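Local coordinates for protein Abbfa_003403 (PDB 4ZXH) that probably assembles and releases a peptide product as a four-domain nonribosomal peptide synthetase, joining condensation, adenylation, carrier and thioesterase domains in one chain, at residues Val47-Ser52 and Asn137-Ala142; Met537-Ala542 and Leu561-Pro566; Asp1179-Ser1184 and Ile1200-Leu1205. One frame throughout, in Å; residues are numbered along the deposited sequence.

Overall arrangement
The three contacts lie in series along the chain, each in a different catalytic region: contact 1 in the condensation domain, contact 2 in the adenylation domain and contact 3 in the thioesterase domain. None touches another. The centre of contact 1 is about 86 Å from that of contact 2 and about 86 Å from that of contact 3, while the centres of contacts 2 and 3 are about 66 Å apart. Contacts 1 and 2 fall on opposite sides of the chain's centre, and their nearest atoms are about 69 Å apart. Contact 1 alone meets a bound lipid, 1,2-dimyristoyl-sn-glycero-3-phosphocholine, through Y139 and I141; contacts 2 and 3 join neighbouring loops and helices within their own domains.

Contact 1: Val47-Ser52 and Asn137-Ala142; sequences VKVNQS and NHYVIA. With PX4 (1,2-dimyristoyl-sn-glycero-3-phosphocholine), chain C.
The amide N of V47 is the best-held polar atom, gripped by one nearly straight bond to Y139 O (2.7 Å, 173° at the hydrogen). Y139 N answers by donating to V47 O, so the two residues form a hydrogen-bonded antiparallel pair joining strands 40-49 and 138-146 in the mixed sheet of the condensation domain, a member of the CoA-dependent acyltransferase superfamily. A third bond, V49 N to N137 O, runs nearly along the C=O axis and closes the strand end. N137 has a left-handed backbone (phi 64°), which asparagine tolerates well, and its CB packs on V49 CG2.

The neighbouring pair, K48 and H138, is non-hydrogen-bonded and turns to the more polar face. There the long lysine chain runs alongside the imidazole in a CH-pi contact, with K48 CE 4.1 Å from the centroid of the H138 ring, over its face. D46 OD1 reaches both side chains through weak interactions.

On the face carrying V47 and Y139, branched and aromatic groups suit the lipid. V47 CG2, anti to its carbonyl carbon, meets I141 CG1 at 3.6 Å. The phenol presents a face to the lipid ester, PX4 O8 standing 3.5 Å above the Y139 ring plane toward its rim, while the tip, Y139 OH, lies 3.2 Å from PX4 C6.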
loop_
_atom_site.group_PDB
_atom_site.type_symbol
_atom_site.label_atom_id
_atom_site.label_comp_id
_atom_site.label_asym_id
_atom_site.label_seq_id
_atom_site.Cartn_x
_atom_site.Cartn_y
_atom_site.Cartn_z
ATOM N N VAL A 47 -38.170 -22.085 8.451
ATOM C CA VAL A 47 -38.811 -22.869 9.506
ATOM C C VAL A 47 -40.326 -22.751 9.454
ATOM O O VAL A 47 -40.864 -21.674 9.666
ATOM C CB VAL A 47 -38.340 -22.453 10.911
ATOM C CG1 VAL A 47 -38.978 -23.363 11.963
ATOM C CG2 VAL A 47 -36.832 -22.527 11.010
ATOM N N LYS A 48 -41.005 -23.861 9.160
ATOM C CA LYS A 48 -42.467 -23.904 9.168
ATOM C C LYS A 48 -42.916 -24.682 10.396
ATOM O O LYS A 48 -42.390 -25.763 10.671
ATOM C CB LYS A 48 -43.011 -24.545 7.888
ATOM C CG LYS A 48 -42.892 -23.678 6.655
ATOM C CD LYS A 48 -43.380 -24.390 5.408
ATOM C CE LYS A 48 -43.170 -23.562 4.141
ATOM N NZ LYS A 48 -41.741 -23.159 3.936
ATOM N N VAL A 49 -43.869 -24.134 11.144
ATOM C CA VAL A 49 -44.220 -24.715 12.434
ATOM C C VAL A 49 -45.667 -25.164 12.496
ATOM O O VAL A 49 -46.496 -24.779 11.667
ATOM C CB VAL A 49 -43.950 -23.725 13.608
ATOM C CG1 VAL A 49 -42.473 -23.299 13.644
ATOM C CG2 VAL A 49 -44.840 -22.507 13.515
ATOM N N ASN A 50 -45.937 -26.026 13.471
ATOM C CA ASN A 50 -47.287 -26.428 13.855
ATOM C C ASN A 50 -47.582 -25.814 15.229
ATOM O O ASN A 50 -46.650 -25.398 15.924
ATOM C CB ASN A 50 -47.411 -27.954 13.895
ATOM C CG ASN A 50 -47.299 -28.597 12.515
ATOM O OD1 ASN A 50 -47.734 -28.022 11.516
ATOM N ND2 ASN A 50 -46.748 -29.816 12.465
ATOM N N GLN A 51 -48.847 -25.757 15.638
ATOM C CA GLN A 51 -49.174 -25.096 16.904
ATOM C C GLN A 51 -48.649 -25.847 18.136
ATOM O O GLN A 51 -48.542 -25.263 19.223
ATOM C CB GLN A 51 -50.687 -24.889 17.036
ATOM C CG GLN A 51 -51.070 -23.549 17.706
ATOM C CD GLN A 51 -50.578 -22.313 16.930
ATOM O OE1 GLN A 51 -49.955 -21.405 17.495
ATOM N NE2 GLN A 51 -50.876 -22.273 15.634
ATOM N N SER A 52 -48.300 -27.124 17.965
ATOM C CA SER A 52 -47.882 -27.955 19.094
ATOM C C SER A 52 -46.456 -27.632 19.571
ATOM O O SER A 52 -45.989 -28.178 20.579
ATOM C CB SER A 52 -48.006 -29.448 18.742
ATOM O OG SER A 52 -47.233 -29.828 17.607
ATOM N N ASN A 137 -47.159 -18.885 10.690
ATOM C CA ASN A 137 -46.401 -20.037 11.150
ATOM C C ASN A 137 -45.184 -20.323 10.282
ATOM O O ASN A 137 -44.634 -21.419 10.299
ATOM C CB ASN A 137 -47.305 -21.260 11.226
ATOM C CG ASN A 137 -48.322 -21.151 12.339
ATOM O OD1 ASN A 137 -48.087 -20.475 13.345
ATOM N ND2 ASN A 137 -49.466 -21.805 12.163
ATOM N N HIS A 138 -44.744 -19.309 9.553
ATOM C CA HIS A 138 -43.641 -19.462 8.615
ATOM C C HIS A 138 -42.521 -18.442 8.900
ATOM O O HIS A 138 -42.756 -17.233 8.859
ATOM C CB HIS A 138 -44.177 -19.317 7.200
ATOM C CG HIS A 138 -43.151 -19.524 6.143
ATOM N ND1 HIS A 138 -43.401 -19.275 4.813
ATOM C CD2 HIS A 138 -41.872 -19.956 6.218
ATOM C CE1 HIS A 138 -42.312 -19.542 4.109
ATOM N NE2 HIS A 138 -41.372 -19.953 4.937
ATOM N N TYR A 139 -41.318 -18.934 9.188
ATOM C CA TYR A 139 -40.233 -18.090 9.685
ATOM C C TYR A 139 -38.924 -18.354 8.956
ATOM O O TYR A 139 -38.722 -19.438 8.411
ATOM C CB TYR A 139 -40.015 -18.303 11.189
ATOM C CG TYR A 139 -41.227 -18.011 12.034
ATOM C CD1 TYR A 139 -41.516 -16.720 12.432
ATOM C CD2 TYR A 139 -42.095 -19.026 12.431
ATOM C CE1 TYR A 139 -42.627 -16.438 13.196
ATOM C CE2 TYR A 139 -43.223 -18.755 13.198
ATOM C CZ TYR A 139 -43.483 -17.455 13.581
ATOM O OH TYR A 139 -44.592 -17.142 14.346
ATOM N N VAL A 140 -38.043 -17.356 8.941
ATOM C CA VAL A 140 -36.636 -17.587 8.633
ATOM C C VAL A 140 -35.828 -17.310 9.900
ATOM O O VAL A 140 -36.056 -16.320 10.597
ATOM C CB VAL A 140 -36.141 -16.710 7.475
ATOM C CG1 VAL A 140 -34.649 -16.891 7.259
ATOM C CG2 VAL A 140 -36.916 -17.043 6.205
ATOM N N ILE A 141 -34.908 -18.206 10.216
ATOM C CA ILE A 141 -34.157 -18.133 11.457
ATOM C C ILE A 141 -32.697 -18.230 11.109
ATOM O O ILE A 141 -32.285 -19.213 10.498
ATOM C CB ILE A 141 -34.523 -19.268 12.425
ATOM C CG1 ILE A 141 -36.027 -19.374 12.579
ATOM C CG2 ILE A 141 -33.921 -19.025 13.792
ATOM C CD1 ILE A 141 -36.652 -18.186 13.281
ATOM N N ALA A 142 -31.911 -17.230 11.490
ATOM C CA ALA A 142 -30.481 -17.249 11.181
ATOM C C ALA A 142 -29.664 -17.173 12.456
ATOM O O ALA A 142 -29.828 -16.252 13.264
ATOM C CB ALA A 142 -30.108 -16.108 10.240
HETATM O O1 PX4 C . -43.749 -14.595 19.625
HETATM O O2 PX4 C . -44.926 -15.157 17.368
HETATM P P1 PX4 C . -44.287 -15.623 18.654
HETATM O O3 PX4 C . -45.306 -16.632 19.400
HETATM C C1 PX4 C . -46.134 -16.271 20.507
HETATM C C2 PX4 C . -47.133 -17.407 20.752
HETATM N N1 PX4 C . -47.893 -17.256 22.013
HETATM C C3 PX4 C . -48.230 -15.843 22.258
HETATM C C4 PX4 C . -49.137 -18.040 21.920
HETATM C C5 PX4 C . -47.103 -17.780 23.137
HETATM O O4 PX4 C . -43.109 -16.671 18.290
HETATM C C6 PX4 C . -42.693 -16.983 16.957
HETATM C C7 PX4 C . -41.216 -17.361 16.993
HETATM C C8 PX4 C . -40.621 -16.531 18.127
HETATM O O5 PX4 C . -39.228 -16.794 18.268
HETATM C C9 PX4 C . -38.577 -16.768 19.572
HETATM O O6 PX4 C . -39.242 -16.683 20.590
HETATM C C10 PX4 C . -37.075 -16.861 19.654
HETATM C C11 PX4 C . -36.635 -18.252 20.085
HETATM C C12 PX4 C . -35.710 -18.840 19.030
HETATM C C13 PX4 C . -34.623 -19.659 19.712
HETATM C C14 PX4 C . -34.613 -21.081 19.174
HETATM C C15 PX4 C . -33.825 -21.955 20.132
HETATM C C16 PX4 C . -32.673 -22.614 19.402
HETATM C C17 PX4 C . -31.729 -23.276 20.389
HETATM C C18 PX4 C . -30.647 -22.291 20.830
HETATM C C19 PX4 C . -29.308 -22.583 20.174
HETATM C C20 PX4 C . -28.432 -21.336 20.200
HETATM C C21 PX4 C . -27.038 -21.638 19.648
HETATM C C22 PX4 C . -26.382 -20.424 19.008
HETATM O O7 PX4 C . -41.043 -18.763 17.256
HETATM C C23 PX4 C . -40.083 -19.408 16.350
HETATM O O8 PX4 C . -39.932 -18.908 15.252
HETATM C C24 PX4 C . -39.288 -20.645 16.777
HETATM C C25 PX4 C . -38.343 -21.237 15.717
HETATM C C26 PX4 C . -37.444 -22.358 16.273
HETATM C C27 PX4 C . -36.421 -22.888 15.250
HETATM C C28 PX4 C . -35.551 -24.040 15.765
HETATM C C29 PX4 C . -34.531 -24.558 14.736
HETATM C C30 PX4 C . -33.708 -25.753 15.241
HETATM C C31 PX4 C . -32.267 -25.874 14.688
HETATM C C32 PX4 C . -31.315 -24.902 15.404
HETATM C C33 PX4 C . -29.817 -25.230 15.338
HETATM C C34 PX4 C . -28.957 -23.996 15.634
HETATM C C35 PX4 C . -27.603 -24.260 16.298
HETATM C C36 PX4 C . -26.445 -23.756 15.449
#

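Contact 2: Met537-Ala542 and Leu561-Pro566; sequences MLDRTA and LDPNFP
M537 lays a flexible, unbranched side chain along L561 and P563, following the neighbouring backbone. Its CB lies 3.5 Å from L561 O. Because CG is anti to the backbone N (chi1 -165°), the next carbon stays beside that same carbonyl, with M537 CG 3.2 Å from L561 O, and also meets P563 CB at 3.9 Å as the methionine and proline slide past each other in opposite directions. The chain runs on extended to the sulfur, then bends at chi3 (-71°), which brings the terminal methyl back so that M537 CE rests 4.1 Å from L561 CB. The M537 backbone joins in as well, its CA-H directed at L561 O.

These two loops follow strands 533-537 and 557-560, parallel neighbours in a four-stranded sheet of the adenylation domain and linked through helix 543-553 as a beta-alpha-beta crossover. Each loop leads from the C-terminal end of its strand into a helix: T541 OG1 caps the backbone N of L543, and P566 takes the N-cap position before helix 567-577.

P563 sets the CD and CG hydrogens of its ring against L538 O, both carbons lying 3.3 Å from it, and CD is probably somewhat polarised by the ring nitrogen; P563 CG also lies 4.1 Å from D539 OD1. The fixed phi of proline (-70°) suits the second position of the type I turn from D562 to F565. Aspartate fits the first position because N564 N meets D562 OD1 from above the carboxylate plane, at 3.1 Å, in an Asx turn. The other oxygen, D562 OD2, is hydrogen-bonded to T668 OG1, so both oxygens are held and the carboxylate's rotation is limited, and D562 CB sits 3.6 Å above the F565 ring plane, over its centre.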
loop_
_atom_site.group_PDB
_atom_site.type_symbol
_atom_site.label_atom_id
_atom_site.label_comp_id
_atom_site.label_asym_id
_atom_site.label_seq_id
_atom_site.Cartn_x
_atom_site.Cartn_y
_atom_site.Cartn_z
ATOM N N MET A 537 15.332 19.692 -42.832
ATOM C CA MET A 537 15.812 20.450 -41.681
ATOM C C MET A 537 15.230 21.863 -41.699
ATOM O O MET A 537 15.878 22.792 -42.194
ATOM C CB MET A 537 17.345 20.494 -41.678
ATOM C CG MET A 537 17.968 20.925 -40.364
ATOM S SD MET A 537 19.767 21.126 -40.423
ATOM C CE MET A 537 20.324 19.438 -40.557
ATOM N N LEU A 538 14.018 22.020 -41.157
ATOM C CA LEU A 538 13.298 23.304 -41.192
ATOM C C LEU A 538 12.930 23.874 -39.821
ATOM O O LEU A 538 12.883 23.147 -38.833
ATOM C CB LEU A 538 12.012 23.159 -42.008
ATOM C CG LEU A 538 12.142 22.789 -43.486
ATOM C CD1 LEU A 538 10.799 22.936 -44.196
ATOM C CD2 LEU A 538 13.220 23.623 -44.170
ATOM N N ASP A 539 12.666 25.182 -39.780
ATOM C CA ASP A 539 12.019 25.826 -38.632
ATOM C C ASP A 539 10.513 25.741 -38.797
ATOM O O ASP A 539 10.019 25.549 -39.907
ATOM C CB ASP A 539 12.432 27.290 -38.494
ATOM C CG ASP A 539 13.708 27.470 -37.693
ATOM O OD1 ASP A 539 13.975 26.628 -36.809
ATOM O OD2 ASP A 539 14.446 28.453 -37.949
ATOM N N ARG A 540 9.774 25.896 -37.705
ATOM C CA ARG A 540 8.328 25.733 -37.777
ATOM C C ARG A 540 7.655 26.925 -38.443
ATOM O O ARG A 540 7.161 27.830 -37.780
ATOM C CB ARG A 540 7.750 25.493 -36.382
ATOM C CG ARG A 540 8.297 24.231 -35.755
ATOM C CD ARG A 540 7.608 23.894 -34.471
ATOM N NE ARG A 540 6.199 23.580 -34.668
ATOM C CZ ARG A 540 5.737 22.443 -35.182
ATOM N NH1 ARG A 540 6.569 21.484 -35.571
ATOM N NH2 ARG A 540 4.428 22.268 -35.306
ATOM N N THR A 541 7.641 26.914 -39.768
ATOM C CA THR A 541 6.995 27.972 -40.533
ATOM C C THR A 541 5.821 27.380 -41.265
ATOM O O THR A 541 5.497 26.212 -41.068
ATOM C CB THR A 541 7.936 28.611 -41.555
ATOM O OG1 THR A 541 8.404 27.596 -42.461
ATOM C CG2 THR A 541 9.109 29.245 -40.855
ATOM N N ALA A 542 5.205 28.181 -42.128
ATOM C CA ALA A 542 4.122 27.702 -42.977
ATOM C C ALA A 542 4.678 26.895 -44.150
ATOM O O ALA A 542 3.955 26.160 -44.804
ATOM C CB ALA A 542 3.283 28.865 -43.474
ATOM N N LEU A 561 15.013 15.933 -39.896
ATOM C CA LEU A 561 16.167 16.391 -39.133
ATOM C C LEU A 561 15.816 17.691 -38.413
ATOM O O LEU A 561 16.072 18.784 -38.912
ATOM C CB LEU A 561 17.372 16.582 -40.047
ATOM C CG LEU A 561 17.755 15.322 -40.817
ATOM C CD1 LEU A 561 18.474 15.670 -42.080
ATOM C CD2 LEU A 561 18.604 14.424 -39.945
ATOM N N ASP A 562 15.182 17.563 -37.253
ATOM C CA ASP A 562 14.780 18.727 -36.480
ATOM C C ASP A 562 16.037 19.453 -36.032
ATOM O O ASP A 562 16.870 18.868 -35.335
ATOM C CB ASP A 562 13.920 18.300 -35.287
ATOM C CG ASP A 562 13.285 19.474 -34.558
ATOM O OD1 ASP A 562 13.828 20.604 -34.593
ATOM O OD2 ASP A 562 12.228 19.255 -33.934
ATOM N N PRO A 563 16.184 20.728 -36.437
ATOM C CA PRO A 563 17.417 21.503 -36.209
ATOM C C PRO A 563 17.660 21.888 -34.750
ATOM O O PRO A 563 18.754 22.370 -34.433
ATOM C CB PRO A 563 17.207 22.759 -37.059
ATOM C CG PRO A 563 15.733 22.896 -37.182
ATOM C CD PRO A 563 15.201 21.480 -37.233
ATOM N N ASN A 564 16.680 21.681 -33.874
ATOM C CA ASN A 564 16.891 21.951 -32.453
ATOM C C ASN A 564 17.480 20.759 -31.722
ATOM O O ASN A 564 18.003 20.908 -30.613
ATOM C CB ASN A 564 15.590 22.408 -31.799
ATOM C CG ASN A 564 14.983 23.604 -32.506
ATOM O OD1 ASN A 564 13.880 23.529 -33.046
ATOM N ND2 ASN A 564 15.689 24.729 -32.477
ATOM N N PHE A 565 17.432 19.593 -32.364
ATOM C CA PHE A 565 18.018 18.375 -31.804
ATOM C C PHE A 565 19.548 18.520 -31.725
ATOM O O PHE A 565 20.133 19.347 -32.427
ATOM C CB PHE A 565 17.621 17.147 -32.640
ATOM C CG PHE A 565 16.166 16.730 -32.487
ATOM C CD1 PHE A 565 15.222 17.588 -31.933
ATOM C CD2 PHE A 565 15.754 15.463 -32.884
ATOM C CE1 PHE A 565 13.900 17.203 -31.794
ATOM C CE2 PHE A 565 14.435 15.061 -32.754
ATOM C CZ PHE A 565 13.505 15.934 -32.207
ATOM N N PRO A 566 20.208 17.739 -30.849
ATOM C CA PRO A 566 21.672 17.861 -30.754
ATOM C C PRO A 566 22.352 17.359 -32.020
ATOM O O PRO A 566 21.899 16.356 -32.589
ATOM C CB PRO A 566 22.034 16.973 -29.554
ATOM C CG PRO A 566 20.731 16.750 -28.814
ATOM C CD PRO A 566 19.666 16.775 -29.872
#

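Contact 3: Asp1179-Ser1184 and Ile1200-Leu1205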
loop_
_atom_site.group_PDB
_atom_site.type_symbol
_atom_site.label_atom_id
_atom_site.label_comp_id
_atom_site.label_asym_id
_atom_site.label_seq_id
_atom_site.Cartn_x
_atom_site.Cartn_y
_atom_site.Cartn_z
ATOM N N ASP A 1179 16.883 37.748 32.320
ATOM C CA ASP A 1179 16.032 36.786 31.639
ATOM C C ASP A 1179 16.714 36.197 30.413
ATOM O O ASP A 1179 16.571 35.015 30.144
ATOM C CB ASP A 1179 14.700 37.435 31.265
ATOM C CG ASP A 1179 13.930 37.937 32.486
ATOM O OD1 ASP A 1179 14.166 37.422 33.611
ATOM O OD2 ASP A 1179 13.088 38.850 32.318
ATOM N N ALA A 1180 17.481 37.007 29.691
ATOM C CA ALA A 1180 18.235 36.504 28.544
ATOM C C ALA A 1180 19.237 35.440 28.961
ATOM O O ALA A 1180 19.314 34.373 28.344
ATOM C CB ALA A 1180 18.947 37.635 27.834
ATOM N N MET A 1181 20.010 35.721 30.003
ATOM C CA MET A 1181 20.959 34.732 30.505
ATOM C C MET A 1181 20.250 33.436 30.912
ATOM O O MET A 1181 20.801 32.350 30.743
ATOM C CB MET A 1181 21.757 35.284 31.689
ATOM C CG MET A 1181 22.964 34.433 32.078
ATOM S SD MET A 1181 24.085 33.977 30.712
ATOM C CE MET A 1181 25.142 35.438 30.731
ATOM N N LEU A 1182 19.030 33.544 31.440
ATOM C CA LEU A 1182 18.341 32.358 31.933
ATOM C C LEU A 1182 17.974 31.489 30.738
ATOM O O LEU A 1182 18.135 30.266 30.774
ATOM C CB LEU A 1182 17.113 32.734 32.767
ATOM C CG LEU A 1182 17.448 33.204 34.199
ATOM C CD1 LEU A 1182 16.224 33.646 35.006
ATOM C CD2 LEU A 1182 18.188 32.094 34.930
ATOM N N LEU A 1183 17.528 32.133 29.663
ATOM C CA LEU A 1183 17.270 31.442 28.405
ATOM C C LEU A 1183 18.534 30.842 27.828
ATOM O O LEU A 1183 18.520 29.720 27.315
ATOM C CB LEU A 1183 16.657 32.383 27.379
ATOM C CG LEU A 1183 15.153 32.273 27.199
ATOM C CD1 LEU A 1183 14.776 33.116 26.001
ATOM C CD2 LEU A 1183 14.769 30.808 26.998
ATOM N N SER A 1184 19.634 31.584 27.893
ATOM C CA SER A 1184 20.867 31.032 27.364
ATOM C C SER A 1184 21.264 29.764 28.137
ATOM O O SER A 1184 21.592 28.730 27.534
ATOM C CB SER A 1184 21.987 32.047 27.409
ATOM O OG SER A 1184 23.186 31.393 27.047
ATOM N N ILE A 1200 23.354 29.672 22.573
ATOM C CA ILE A 1200 22.680 30.915 22.251
ATOM C C ILE A 1200 23.195 31.952 23.248
ATOM O O ILE A 1200 22.818 31.943 24.420
ATOM C CB ILE A 1200 21.150 30.805 22.354
ATOM C CG1 ILE A 1200 20.627 29.507 21.737
ATOM C CG2 ILE A 1200 20.498 31.988 21.704
ATOM C CD1 ILE A 1200 20.785 29.436 20.280
ATOM N N PRO A 1201 24.091 32.830 22.798
ATOM C CA PRO A 1201 24.664 33.814 23.724
ATOM C C PRO A 1201 23.620 34.764 24.298
ATOM O O PRO A 1201 22.753 35.226 23.558
ATOM C CB PRO A 1201 25.662 34.577 22.847
ATOM C CG PRO A 1201 25.967 33.644 21.702
ATOM C CD PRO A 1201 24.687 32.907 21.452
ATOM N N ALA A 1202 23.705 35.047 25.598
ATOM C CA ALA A 1202 22.807 36.003 26.245
ATOM C C ALA A 1202 22.788 37.303 25.491
ATOM O O ALA A 1202 21.739 37.919 25.360
ATOM C CB ALA A 1202 23.225 36.259 27.681
ATOM N N GLN A 1203 23.950 37.719 24.993
ATOM C CA GLN A 1203 24.045 38.985 24.271
ATOM C C GLN A 1203 23.200 38.997 22.991
ATOM O O GLN A 1203 22.635 40.031 22.633
ATOM C CB GLN A 1203 25.488 39.310 23.913
ATOM C CG GLN A 1203 25.632 40.735 23.384
ATOM C CD GLN A 1203 26.906 40.951 22.586
ATOM O OE1 GLN A 1203 27.765 40.069 22.505
ATOM N NE2 GLN A 1203 27.028 42.125 21.981
ATOM N N TYR A 1204 23.116 37.858 22.303
ATOM C CA TYR A 1204 22.314 37.777 21.088
ATOM C C TYR A 1204 20.836 37.923 21.426
ATOM O O TYR A 1204 20.107 38.655 20.766
ATOM C CB TYR A 1204 22.564 36.459 20.354
ATOM C CG TYR A 1204 21.770 36.315 19.071
ATOM C CD1 TYR A 1204 22.188 36.933 17.907
ATOM C CD2 TYR A 1204 20.611 35.561 19.026
ATOM C CE1 TYR A 1204 21.472 36.814 16.739
ATOM C CE2 TYR A 1204 19.885 35.434 17.848
ATOM C CZ TYR A 1204 20.323 36.064 16.709
ATOM O OH TYR A 1204 19.615 35.954 15.530
ATOM N N LEU A 1205 20.412 37.232 22.480
ATOM C CA LEU A 1205 19.025 37.272 22.933
ATOM C C LEU A 1205 18.575 38.678 23.355
ATOM O O LEU A 1205 17.441 39.079 23.073
ATOM C CB LEU A 1205 18.827 36.279 24.087
ATOM C CG LEU A 1205 19.030 34.811 23.692
ATOM C CD1 LEU A 1205 18.961 33.868 24.883
ATOM C CD2 LEU A 1205 18.021 34.396 22.631
#
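The flat group of this contact is the I1200 carbonyl, which the hydroxyl of S1184 meets from above the carbonyl plane, 27° out of it, S1184 OG donating to I1200 O at 2.7 Å. Both residues belong to the helical part of the thioesterase, an alpha/beta-hydrolase domain. Helices 1179-1191 and 1202-1206 lie between strands 1157-1163 and 1262-1267 in the chain, a position consistent with the lid of such thioesterases. Serine suits the helix surface here because its short side chain, with OG anti to its backbone N (chi1 172°), can bond the loop before P1201, the N-cap residue.

Small residues let the helices come close. A1180 and A1202 turn their methyls toward the opposite segment, and A1180 CB reaches L1205 CB at 4.0 Å. M1181 starts out away from its partner, but bends at chi2 and chi3 bring its tip back, so that M1181 CE rests 3.7 Å from A1202 CB. On the other flank L1205 CD1 packs 3.7 Å from L1183 CB, and L1183 continues onto M1213, F1214 and F1240 of the surrounding helices. The same leucine methyl, L1205 CD1, lies 3.5 Å from A1180 O.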